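Local coordinates for protein ureidoglycolate hydrolase (Arabidopsis thaliana, PDB 4PXE) that hydrolyses (S)-ureidoglycolate to glyoxylate, ammonium and carbon dioxide in plant purine breakdown, working as a homodimer with two manganese ions per subunit, at residues 41-46 / 176-181; 75-80 / 117-122; 125-130 / 200-205; 361-364 / 368-371. One frame throughout, in Å; residues are numbered along the deposited sequence.

Interaction 1 (41-46 / 176-181); sequences VLYTDK and EAARSA
A type II beta turn from Val41 to Thr44, leading straight into helix 45-60, presses its Tyr43 ring on the last turn of helix 174-180. With CG anti to the carbonyl carbon and beside the backbone N (chi1 -62°), Tyr43 lays its ring against Ala178, whose CA stands over one face, 3.7 Å from the ring centroid, a CH-pi contact. On the opposite face sits CD1 of the preceding Leu42. Ala178 CB reaches Tyr43 CE2 at 3.6 Å, while nearer the backbone Ala177 CB approaches CD2 at 3.8 Å and Ala181 CB approaches CD1 at 3.6 Å. Three small alanines thus let the ring come close to the helix backbone. No hydrogen bond joins the two segments; Tyr43 OH hydrogen-bonds instead to Val70 O. Ser180 OG and Ala181 N reach Ala177 O from the same face of its carbonyl plane, the hydroxyl at 2.7 Å. In the turn, Thr44 OG1 donates to an in-plane lone pair of Val41 O at 2.7 Å, and Thr44 N binds the same oxygen. Thr44 occupies the N-cap position, and the arrangement is that of a beta turn running into a capped helix start, docked by one aromatic ring on an alanine-lined helix end.

Interaction 2 (75-80 / 117-122); sequences GKWDGL and VLKRSG
Trp77 holds CG anti to its backbone N (chi1 178°), which carries the indole off strand 73-77 toward helix 105-120, while Lys119 has CG anti to its carbonyl carbon (chi1 -71°) and a chain extended beyond it, lying flat over that indole. The two side chains slide past each other in opposite directions, in a strand-to-helix contact of the M20 peptidase fold that ends in a cation-pi pair. Lys119 CG starts over the far end of the six-membered ring, 3.5 Å from Trp77 CH2. Two carbons further on, Lys119 CE stands 3.8 Å from the centroid of the five-membered ring, a CH-pi contact over the face. The ammonium follows, with Lys119 NZ 4.5 Å from the same centroid and nearly on the ring normal. This amine also bonds to Ala61 O, so the indole face is its second partner rather than its strongest. Leu118 comes at the ring from another direction, its CB meeting the edge near the indole plane. Leu118 also touches Leu129 of the neighbouring strand and Ala425 of helix 410-429, while Pro125 packs on Trp77. Just beyond the lysine the helix closes in a Schellman motif at Gly122, which has positive phi and bonds through its N to Lys119 O at 3.0 Å. The hydrophobic end of the contact is the rim of the indole, where Trp77 CZ3 lies 3.7 Å from Leu118 CB.

Interaction 3 (125-130 / 200-205); sequences PKRSLE and SYFAFL
Arg127 reaches across to Phe202 with a chain extended from CG to NE, and its outer half lies along one face of the phenyl ring. CB and CG make no close approach to Phe202 and carry the chain over from the loop before strand 129-133. CD is the first atom to touch, 3.8 Å from Phe202 CG, and makes a CH-pi contact with the face. NE follows at 3.5 Å from the same Phe202 CG. CZ then lies 3.7 Å from the ring centroid, close to the ring normal, the position of a cation-pi pair. At the tip, NH2 comes within 3.5 Å of Phe202 CE1, and NH1 stands over the CE2 side of the ring. The guanidinium and ring planes are 17° apart, a flat stack; NH2 also forms a long, weak ion pair with the C-terminal carboxylate of Asp430. With an alanine instead of Phe202, the guanidinium would probably lose the surface it lies on and be freer to turn.

The second link is polar. Tyr201 OH donates to Glu130 OE1 at 2.7 Å, arriving from above the carboxylate plane, 44° out of it. The carboxylate and phenol planes stand nearly perpendicular, at 86°. Phe74 packs on both residues, and Glu130 OE2 has a long, weak ion pair with Arg66. Tyr201 and Phe202, adjacent in sequence, thus serve two different links, as the chain turns a corner at Phe202: an arginine-aromatic stack and a tyrosine-carboxylate bond tie together the starts of strands 129-133 and 201-209, which flank strand 86-91 in the parallel part of the M20 sheet.

Interaction 4 (361-364 / 368-371); sequences AATE and SHKM
The end of helix 352-364 and the start of strand 369-374, joined by a short connection, meet through the imidazole of His369. The close-packed part is at Ala362: its buried methyl CB lies 3.5 Å from His369 CD2 and 3.9 Å from CG. Ala359, one turn earlier in the helix, and Ile222 of the adjoining strand also touch His369. The side chain has CG between the backbone N and the carbonyl carbon (chi1 48°), which brings the ring up to the helix. Toward the solvent side, exposed Thr363 takes up the polar tip. His369 NE2 donates to Thr363 OG1 at 3.0 Å, with the hydroxyl near the ring edge but 22° out of the imidazole plane. Thr363 OG1 also hydrogen-bonds to Ala359 O, one turn back, which fixes the hydroxyl's rotation. A leucine in place of His369 would probably leave Thr363 OG1 without the N-H donor that reaches it across the contact. Since NE2 is the donor, it carries a proton; the threonine hydroxyl accepts this bond while bonding on to Ala359 O, and both polar groups are thereby engaged.

Overall arrangement
Interactions 2 and 3 form one continuous region, their centres 12 Å apart: strands 73-77 and 129-133 are antiparallel neighbours, with Trp77 N 2.8 Å from Leu129 O in a probable hydrogen bond, and Gly79 N bonds to Ser128 OG. Interaction 4 lies nearby, its nearest atoms about 9 Å from interaction 3 and about 10 Å from interaction 2. Interaction 1 stands apart, its centre 40 Å from that of interaction 4 and on the opposite side of the chain's centre. Interactions 1, 2 and 3 lie away from the manganese and glyoxylate sites; in interaction 4 the His369 side chain is about 11 Å from that of substrate-binding Glu210.

Interaction 1 (41-46 / 176-181)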
loop_
_atom_site.group_PDB
_atom_site.type_symbol
_atom_site.label_atom_id
_atom_site.label_comp_id
_atom_site.label_asym_id
_atom_site.label_seq_id
_atom_site.Cartn_x
_atom_site.Cartn_y
_atom_site.Cartn_z
ATOM N N VAL A 41 16.525 -6.127 0.766
ATOM C CA VAL A 41 15.886 -6.809 -0.340
ATOM C C VAL A 41 16.857 -7.116 -1.473
ATOM O O VAL A 41 17.746 -6.313 -1.788
ATOM C CB VAL A 41 14.702 -5.950 -0.852
ATOM C CG1 VAL A 41 14.007 -6.625 -2.015
ATOM C CG2 VAL A 41 13.725 -5.701 0.289
ATOM N N LEU A 42 16.683 -8.307 -2.046
ATOM C CA LEU A 42 17.435 -8.790 -3.199
ATOM C C LEU A 42 17.768 -7.709 -4.226
ATOM O O LEU A 42 16.872 -7.027 -4.719
ATOM C CB LEU A 42 16.642 -9.916 -3.877
ATOM C CG LEU A 42 17.142 -10.467 -5.211
ATOM C CD1 LEU A 42 18.549 -11.025 -5.055
ATOM C CD2 LEU A 42 16.201 -11.535 -5.704
ATOM N N TYR A 43 19.070 -7.575 -4.503
ATOM C CA TYR A 43 19.651 -6.713 -5.548
ATOM C C TYR A 43 19.608 -5.203 -5.289
ATOM O O TYR A 43 20.044 -4.423 -6.134
ATOM C CB TYR A 43 19.078 -7.022 -6.943
ATOM C CG TYR A 43 19.332 -8.412 -7.495
ATOM C CD1 TYR A 43 20.521 -9.095 -7.243
ATOM C CD2 TYR A 43 18.382 -9.033 -8.296
ATOM C CE1 TYR A 43 20.739 -10.365 -7.770
ATOM C CE2 TYR A 43 18.582 -10.289 -8.824
ATOM C CZ TYR A 43 19.766 -10.958 -8.568
ATOM O OH TYR A 43 19.941 -12.218 -9.103
ATOM N N THR A 44 19.085 -4.774 -4.142
ATOM C CA THR A 44 19.165 -3.368 -3.779
ATOM C C THR A 44 20.574 -3.001 -3.325
ATOM O O THR A 44 21.429 -3.871 -3.139
ATOM C CB THR A 44 18.193 -3.020 -2.651
ATOM O OG1 THR A 44 18.546 -3.781 -1.486
ATOM C CG2 THR A 44 16.748 -3.339 -3.062
ATOM N N ASP A 45 20.806 -1.705 -3.134
ATOM C CA ASP A 45 22.100 -1.222 -2.660
ATOM C C ASP A 45 22.511 -1.835 -1.313
ATOM O O ASP A 45 23.675 -2.200 -1.125
ATOM C CB ASP A 45 22.147 0.315 -2.624
ATOM C CG ASP A 45 21.179 0.919 -1.623
ATOM O OD1 ASP A 45 20.138 0.294 -1.325
ATOM O OD2 ASP A 45 21.462 2.037 -1.137
ATOM N N LYS A 46 21.558 -1.967 -0.393
ATOM C CA LYS A 46 21.840 -2.596 0.901
ATOM C C LYS A 46 22.256 -4.059 0.736
ATOM O O LYS A 46 23.161 -4.530 1.428
ATOM C CB LYS A 46 20.626 -2.493 1.835
ATOM C CG LYS A 46 20.110 -1.069 2.061
ATOM C CD LYS A 46 21.237 -0.137 2.481
ATOM C CE LYS A 46 20.709 1.260 2.809
ATOM N NZ LYS A 46 20.030 1.883 1.646
ATOM N N GLU A 176 16.789 -6.730 -15.186
ATOM C CA GLU A 176 17.241 -5.373 -14.902
ATOM C C GLU A 176 17.750 -5.254 -13.468
ATOM O O GLU A 176 18.793 -4.652 -13.221
ATOM C CB GLU A 176 16.130 -4.350 -15.151
ATOM C CG GLU A 176 16.537 -2.929 -14.798
ATOM C CD GLU A 176 15.419 -1.921 -15.008
ATOM O OE1 GLU A 176 14.474 -2.223 -15.770
ATOM O OE2 GLU A 176 15.486 -0.824 -14.408
ATOM N N ALA A 177 17.006 -5.824 -12.525
ATOM C CA ALA A 177 17.416 -5.798 -11.123
ATOM C C ALA A 177 18.765 -6.492 -10.930
ATOM O O ALA A 177 19.659 -5.949 -10.283
ATOM C CB ALA A 177 16.351 -6.448 -10.249
ATOM N N ALA A 178 18.907 -7.687 -11.491
ATOM C CA ALA A 178 20.167 -8.424 -11.412
ATOM C C ALA A 178 21.313 -7.619 -12.021
ATOM O O ALA A 178 22.405 -7.548 -11.455
ATOM C CB ALA A 178 20.043 -9.775 -12.093
ATOM N N ARG A 179 21.058 -7.009 -13.174
ATOM C CA ARG A 179 22.072 -6.209 -13.857
ATOM C C ARG A 179 22.557 -5.038 -13.005
ATOM O O ARG A 179 23.756 -4.757 -12.946
ATOM C CB ARG A 179 21.535 -5.695 -15.199
ATOM C CG ARG A 179 22.504 -4.788 -15.953
ATOM C CD ARG A 179 21.868 -3.447 -16.321
ATOM N NE ARG A 179 22.585 -2.325 -15.716
ATOM C CZ ARG A 179 22.032 -1.427 -14.904
ATOM N NH1 ARG A 179 20.741 -1.502 -14.598
ATOM N NH2 ARG A 179 22.771 -0.445 -14.399
ATOM N N SER A 180 21.631 -4.364 -12.332
ATOM C CA SER A 180 21.981 -3.202 -11.521
ATOM C C SER A 180 22.876 -3.598 -10.346
ATOM O O SER A 180 23.676 -2.793 -9.869
ATOM C CB SER A 180 20.726 -2.491 -11.010
ATOM O OG SER A 180 20.057 -3.276 -10.037
ATOM N N ALA A 181 22.742 -4.841 -9.891
ATOM C CA ALA A 181 23.541 -5.325 -8.770
ATOM C C ALA A 181 24.856 -5.941 -9.232
ATOM O O ALA A 181 25.627 -6.453 -8.422
ATOM C CB ALA A 181 22.746 -6.323 -7.935
#

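Interaction 2 (75-80 / 117-122)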
loop_
_atom_site.group_PDB
_atom_site.type_symbol
_atom_site.label_atom_id
_atom_site.label_comp_id
_atom_site.label_asym_id
_atom_site.label_seq_id
_atom_site.Cartn_x
_atom_site.Cartn_y
_atom_site.Cartn_z
ATOM N N GLY A 75 32.148 -20.157 -1.247
ATOM C CA GLY A 75 33.467 -20.018 -0.645
ATOM C C GLY A 75 34.012 -21.375 -0.256
ATOM O O GLY A 75 33.524 -22.001 0.689
ATOM N N LYS A 76 35.022 -21.849 -0.984
ATOM C CA LYS A 76 35.521 -23.209 -0.783
ATOM C C LYS A 76 36.873 -23.303 -0.068
ATOM O O LYS A 76 37.794 -22.534 -0.342
ATOM C CB LYS A 76 35.611 -23.956 -2.123
ATOM C CG LYS A 76 36.160 -25.368 -2.000
ATOM C CD LYS A 76 36.151 -26.133 -3.316
ATOM C CE LYS A 76 34.763 -26.647 -3.659
ATOM N NZ LYS A 76 34.798 -27.587 -4.842
ATOM N N TRP A 77 36.952 -24.245 0.864
ATOM C CA TRP A 77 38.213 -24.666 1.461
ATOM C C TRP A 77 38.557 -25.998 0.798
ATOM O O TRP A 77 37.872 -27.000 1.018
ATOM C CB TRP A 77 38.031 -24.812 2.978
ATOM C CG TRP A 77 39.225 -25.281 3.767
ATOM C CD1 TRP A 77 40.485 -25.535 3.303
ATOM C CD2 TRP A 77 39.251 -25.565 5.171
ATOM N NE1 TRP A 77 41.295 -25.952 4.338
ATOM C CE2 TRP A 77 40.560 -25.981 5.494
ATOM C CE3 TRP A 77 38.291 -25.508 6.187
ATOM C CZ2 TRP A 77 40.932 -26.337 6.790
ATOM C CZ3 TRP A 77 38.658 -25.862 7.470
ATOM C CH2 TRP A 77 39.968 -26.276 7.761
ATOM N N ASP A 78 39.598 -25.997 -0.037
ATOM C CA ASP A 78 39.974 -27.185 -0.801
ATOM C C ASP A 78 40.489 -28.291 0.107
ATOM O O ASP A 78 41.364 -28.065 0.942
ATOM C CB ASP A 78 41.070 -26.856 -1.820
ATOM C CG ASP A 78 40.613 -25.891 -2.887
ATOM O OD1 ASP A 78 41.468 -25.120 -3.371
ATOM O OD2 ASP A 78 39.417 -25.904 -3.256
ATOM N N GLY A 79 39.953 -29.490 -0.067
ATOM C CA GLY A 79 40.375 -30.630 0.724
ATOM C C GLY A 79 41.536 -31.381 0.092
ATOM O O GLY A 79 42.001 -31.035 -0.997
ATOM N N LEU A 80 41.988 -32.417 0.792
ATOM C CA LEU A 80 43.063 -33.291 0.318
ATOM C C LEU A 80 42.637 -34.061 -0.923
ATOM O O LEU A 80 43.474 -34.432 -1.752
ATOM C CB LEU A 80 43.461 -34.275 1.418
ATOM C CG LEU A 80 44.204 -33.707 2.626
ATOM C CD1 LEU A 80 44.303 -34.748 3.737
ATOM C CD2 LEU A 80 45.582 -33.220 2.216
ATOM N N VAL A 117 37.008 -21.647 12.943
ATOM C CA VAL A 117 37.130 -22.539 14.092
ATOM C C VAL A 117 37.934 -23.794 13.726
ATOM O O VAL A 117 38.873 -24.180 14.434
ATOM C CB VAL A 117 35.731 -22.960 14.616
ATOM C CG1 VAL A 117 35.818 -24.194 15.514
ATOM C CG2 VAL A 117 35.035 -21.792 15.335
ATOM N N LEU A 118 37.580 -24.424 12.609
ATOM C CA LEU A 118 38.268 -25.626 12.151
ATOM C C LEU A 118 39.727 -25.343 11.798
ATOM O O LEU A 118 40.621 -26.147 12.105
ATOM C CB LEU A 118 37.540 -26.217 10.946
ATOM C CG LEU A 118 36.234 -26.940 11.281
ATOM C CD1 LEU A 118 35.524 -27.360 9.993
ATOM C CD2 LEU A 118 36.478 -28.141 12.198
ATOM N N LYS A 119 39.976 -24.201 11.170
ATOM C CA LYS A 119 41.349 -23.818 10.844
ATOM C C LYS A 119 42.184 -23.584 12.109
ATOM O O LYS A 119 43.337 -24.021 12.169
ATOM C CB LYS A 119 41.391 -22.611 9.898
ATOM C CG LYS A 119 40.935 -22.951 8.485
ATOM C CD LYS A 119 41.308 -21.877 7.470
ATOM C CE LYS A 119 41.018 -22.354 6.044
ATOM N NZ LYS A 119 41.546 -21.427 4.996
ATOM N N ARG A 120 41.616 -22.923 13.117
ATOM C CA ARG A 120 42.342 -22.705 14.376
ATOM C C ARG A 120 42.702 -24.027 15.048
ATOM O O ARG A 120 43.720 -24.123 15.746
ATOM C CB ARG A 120 41.558 -21.818 15.350
ATOM C CG ARG A 120 41.596 -20.345 15.003
ATOM C CD ARG A 120 41.038 -19.462 16.120
ATOM N NE ARG A 120 39.621 -19.689 16.423
ATOM C CZ ARG A 120 38.614 -19.046 15.838
ATOM N NH1 ARG A 120 38.848 -18.152 14.885
ATOM N NH2 ARG A 120 37.364 -19.306 16.201
ATOM N N SER A 121 41.872 -25.046 14.835
ATOM C CA SER A 121 42.105 -26.366 15.409
ATOM C C SER A 121 43.014 -27.260 14.555
ATOM O O SER A 121 43.287 -28.407 14.926
ATOM C CB SER A 121 40.777 -27.069 15.678
ATOM O OG SER A 121 40.144 -26.499 16.811
ATOM N N GLY A 122 43.471 -26.738 13.420
ATOM C CA GLY A 122 44.353 -27.479 12.527
ATOM C C GLY A 122 43.695 -28.626 11.780
ATOM O O GLY A 122 44.350 -29.589 11.378
#

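Interaction 3 (125-130 / 200-205)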
loop_
_atom_site.group_PDB
_atom_site.type_symbol
_atom_site.label_atom_id
_atom_site.label_comp_id
_atom_site.label_asym_id
_atom_site.label_seq_id
_atom_site.Cartn_x
_atom_site.Cartn_y
_atom_site.Cartn_z
ATOM N N PRO A 125 40.696 -31.089 6.030
ATOM C CA PRO A 125 39.586 -31.755 5.337
ATOM C C PRO A 125 40.040 -32.725 4.242
ATOM O O PRO A 125 41.032 -32.466 3.557
ATOM C CB PRO A 125 38.792 -30.586 4.732
ATOM C CG PRO A 125 39.748 -29.460 4.652
ATOM C CD PRO A 125 40.729 -29.640 5.780
ATOM N N LYS A 126 39.317 -33.834 4.102
ATOM C CA LYS A 126 39.491 -34.733 2.969
ATOM C C LYS A 126 38.635 -34.201 1.821
ATOM O O LYS A 126 39.156 -33.663 0.843
ATOM C CB LYS A 126 39.094 -36.160 3.338
ATOM C CG LYS A 126 39.370 -37.158 2.228
ATOM C CD LYS A 126 38.943 -38.561 2.608
ATOM C CE LYS A 126 37.439 -38.713 2.518
ATOM N NZ LYS A 126 37.024 -40.131 2.706
ATOM N N ARG A 127 37.315 -34.326 1.949
ATOM C CA ARG A 127 36.405 -33.609 1.064
ATOM C C ARG A 127 36.489 -32.121 1.341
ATOM O O ARG A 127 36.602 -31.707 2.499
ATOM C CB ARG A 127 34.963 -34.049 1.301
ATOM C CG ARG A 127 34.712 -35.477 0.949
ATOM C CD ARG A 127 33.260 -35.813 1.131
ATOM N NE ARG A 127 33.004 -37.163 0.655
ATOM C CZ ARG A 127 33.244 -38.236 1.381
ATOM N NH1 ARG A 127 33.744 -38.077 2.595
ATOM N NH2 ARG A 127 32.996 -39.451 0.898
ATOM N N SER A 128 36.415 -31.317 0.285
ATOM C CA SER A 128 36.402 -29.871 0.434
ATOM C C SER A 128 35.174 -29.454 1.216
ATOM O O SER A 128 34.173 -30.175 1.250
ATOM C CB SER A 128 36.379 -29.189 -0.933
ATOM O OG SER A 128 37.550 -29.529 -1.665
ATOM N N LEU A 129 35.269 -28.296 1.854
ATOM C CA LEU A 129 34.107 -27.675 2.471
ATOM C C LEU A 129 33.749 -26.435 1.674
ATOM O O LEU A 129 34.630 -25.680 1.266
ATOM C CB LEU A 129 34.410 -27.310 3.928
ATOM C CG LEU A 129 34.928 -28.435 4.827
ATOM C CD1 LEU A 129 35.156 -27.896 6.229
ATOM C CD2 LEU A 129 33.967 -29.615 4.847
ATOM N N GLU A 130 32.455 -26.211 1.451
ATOM C CA GLU A 130 32.045 -25.036 0.689
ATOM C C GLU A 130 30.863 -24.321 1.329
ATOM O O GLU A 130 29.837 -24.942 1.613
ATOM C CB GLU A 130 31.743 -25.405 -0.767
ATOM C CG GLU A 130 31.554 -24.199 -1.680
ATOM C CD GLU A 130 31.669 -24.554 -3.160
ATOM O OE1 GLU A 130 31.012 -25.518 -3.601
ATOM O OE2 GLU A 130 32.429 -23.867 -3.876
ATOM N N SER A 200 26.316 -33.482 -6.709
ATOM C CA SER A 200 27.547 -32.698 -6.818
ATOM C C SER A 200 28.062 -32.271 -5.442
ATOM O O SER A 200 29.217 -31.866 -5.299
ATOM C CB SER A 200 27.360 -31.488 -7.728
ATOM O OG SER A 200 26.320 -30.665 -7.251
ATOM N N TYR A 201 27.199 -32.367 -4.434
ATOM C CA TYR A 201 27.631 -32.219 -3.048
ATOM C C TYR A 201 27.395 -33.524 -2.296
ATOM O O TYR A 201 26.376 -34.183 -2.499
ATOM C CB TYR A 201 26.852 -31.100 -2.354
ATOM C CG TYR A 201 27.261 -29.705 -2.747
ATOM C CD1 TYR A 201 28.589 -29.310 -2.698
ATOM C CD2 TYR A 201 26.312 -28.773 -3.158
ATOM C CE1 TYR A 201 28.975 -28.025 -3.052
ATOM C CE2 TYR A 201 26.683 -27.478 -3.519
ATOM C CZ TYR A 201 28.015 -27.110 -3.463
ATOM O OH TYR A 201 28.385 -25.825 -3.813
ATOM N N PHE A 202 28.333 -33.887 -1.422
ATOM C CA PHE A 202 28.195 -35.054 -0.553
ATOM C C PHE A 202 27.036 -34.886 0.432
ATOM O O PHE A 202 26.272 -35.817 0.673
ATOM C CB PHE A 202 29.516 -35.287 0.198
ATOM C CG PHE A 202 29.544 -36.536 1.041
ATOM C CD1 PHE A 202 29.503 -37.794 0.452
ATOM C CD2 PHE A 202 29.672 -36.453 2.418
ATOM C CE1 PHE A 202 29.554 -38.940 1.229
ATOM C CE2 PHE A 202 29.726 -37.601 3.201
ATOM C CZ PHE A 202 29.669 -38.847 2.599
ATOM N N ALA A 203 26.909 -33.681 0.993
ATOM C CA ALA A 203 25.800 -33.343 1.877
ATOM C C ALA A 203 25.697 -31.833 1.912
ATOM O O ALA A 203 26.650 -31.138 1.552
ATOM C CB ALA A 203 26.039 -33.879 3.279
ATOM N N PHE A 204 24.530 -31.342 2.329
ATOM C CA PHE A 204 24.302 -29.917 2.576
ATOM C C PHE A 204 23.735 -29.709 3.981
ATOM O O PHE A 204 22.746 -30.335 4.352
ATOM C CB PHE A 204 23.331 -29.306 1.551
ATOM C CG PHE A 204 22.972 -27.887 1.875
ATOM C CD1 PHE A 204 23.834 -26.859 1.545
ATOM C CD2 PHE A 204 21.804 -27.584 2.559
ATOM C CE1 PHE A 204 23.538 -25.548 1.879
ATOM C CE2 PHE A 204 21.504 -26.280 2.893
ATOM C CZ PHE A 204 22.375 -25.266 2.553
ATOM N N LEU A 205 24.352 -28.811 4.747
ATOM C CA LEU A 205 23.908 -28.503 6.109
ATOM C C LEU A 205 23.543 -27.037 6.225
ATOM O O LEU A 205 24.254 -26.191 5.700
ATOM C CB LEU A 205 25.051 -28.752 7.096
ATOM C CG LEU A 205 25.881 -30.014 6.926
ATOM C CD1 LEU A 205 26.976 -30.026 7.984
ATOM C CD2 LEU A 205 25.002 -31.241 7.041
#

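Interaction 4 (361-364 / 368-371)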
loop_
_atom_site.group_PDB
_atom_site.type_symbol
_atom_site.label_atom_id
_atom_site.label_comp_id
_atom_site.label_asym_id
_atom_site.label_seq_id
_atom_site.Cartn_x
_atom_site.Cartn_y
_atom_site.Cartn_z
ATOM N N ALA A 361 27.636 -35.253 16.827
ATOM C CA ALA A 361 28.435 -34.060 17.076
ATOM C C ALA A 361 27.949 -33.320 18.320
ATOM O O ALA A 361 28.754 -32.944 19.175
ATOM C CB ALA A 361 28.428 -33.147 15.860
ATOM N N ALA A 362 26.637 -33.116 18.433
ATOM C CA ALA A 362 26.079 -32.465 19.618
ATOM C C ALA A 362 26.419 -33.232 20.902
ATOM O O ALA A 362 26.828 -32.638 21.897
ATOM C CB ALA A 362 24.562 -32.275 19.470
ATOM N N THR A 363 26.278 -34.551 20.865
ATOM C CA THR A 363 26.637 -35.388 22.005
ATOM C C THR A 363 28.125 -35.271 22.377
ATOM O O THR A 363 28.465 -35.126 23.556
ATOM C CB THR A 363 26.267 -36.855 21.734
ATOM O OG1 THR A 363 24.859 -36.946 21.474
ATOM C CG2 THR A 363 26.612 -37.729 22.938
ATOM N N GLU A 364 29.002 -35.312 21.380
ATOM C CA GLU A 364 30.443 -35.178 21.631
ATOM C C GLU A 364 30.809 -33.833 22.240
ATOM O O GLU A 364 31.823 -33.709 22.929
ATOM C CB GLU A 364 31.242 -35.405 20.345
ATOM C CG GLU A 364 31.208 -36.847 19.886
ATOM C CD GLU A 364 31.880 -37.060 18.550
ATOM O OE1 GLU A 364 32.805 -36.286 18.214
ATOM O OE2 GLU A 364 31.478 -38.006 17.834
ATOM N N SER A 368 22.891 -30.615 24.722
ATOM C CA SER A 368 21.615 -31.309 24.706
ATOM C C SER A 368 20.893 -31.038 23.384
ATOM O O SER A 368 21.064 -29.974 22.773
ATOM C CB SER A 368 20.753 -30.860 25.878
ATOM O OG SER A 368 20.489 -29.467 25.789
ATOM N N HIS A 369 20.087 -31.996 22.940
ATOM C CA HIS A 369 19.443 -31.865 21.637
ATOM C C HIS A 369 18.178 -32.691 21.544
ATOM O O HIS A 369 17.966 -33.608 22.338
ATOM C CB HIS A 369 20.409 -32.258 20.523
ATOM C CG HIS A 369 21.108 -33.559 20.767
ATOM N ND1 HIS A 369 20.675 -34.749 20.226
ATOM C CD2 HIS A 369 22.195 -33.856 21.518
ATOM C CE1 HIS A 369 21.478 -35.724 20.619
ATOM N NE2 HIS A 369 22.410 -35.208 21.402
ATOM N N LYS A 370 17.320 -32.333 20.592
ATOM C CA LYS A 370 16.160 -33.152 20.284
ATOM C C LYS A 370 15.903 -33.121 18.791
ATOM O O LYS A 370 16.391 -32.237 18.090
ATOM C CB LYS A 370 14.920 -32.663 21.034
ATOM C CG LYS A 370 14.294 -31.417 20.423
ATOM C CD LYS A 370 13.022 -30.987 21.151
ATOM C CE LYS A 370 11.914 -32.015 21.002
ATOM N NZ LYS A 370 10.659 -31.585 21.671
ATOM N N MET A 371 15.146 -34.103 18.315
ATOM C CA MET A 371 14.699 -34.151 16.934
ATOM C C MET A 371 13.479 -33.267 16.791
ATOM O O MET A 371 12.585 -33.295 17.635
ATOM C CB MET A 371 14.305 -35.583 16.571
ATOM C CG MET A 371 15.413 -36.602 16.758
ATOM S SD MET A 371 16.742 -36.308 15.601
ATOM C CE MET A 371 17.874 -37.632 16.045
#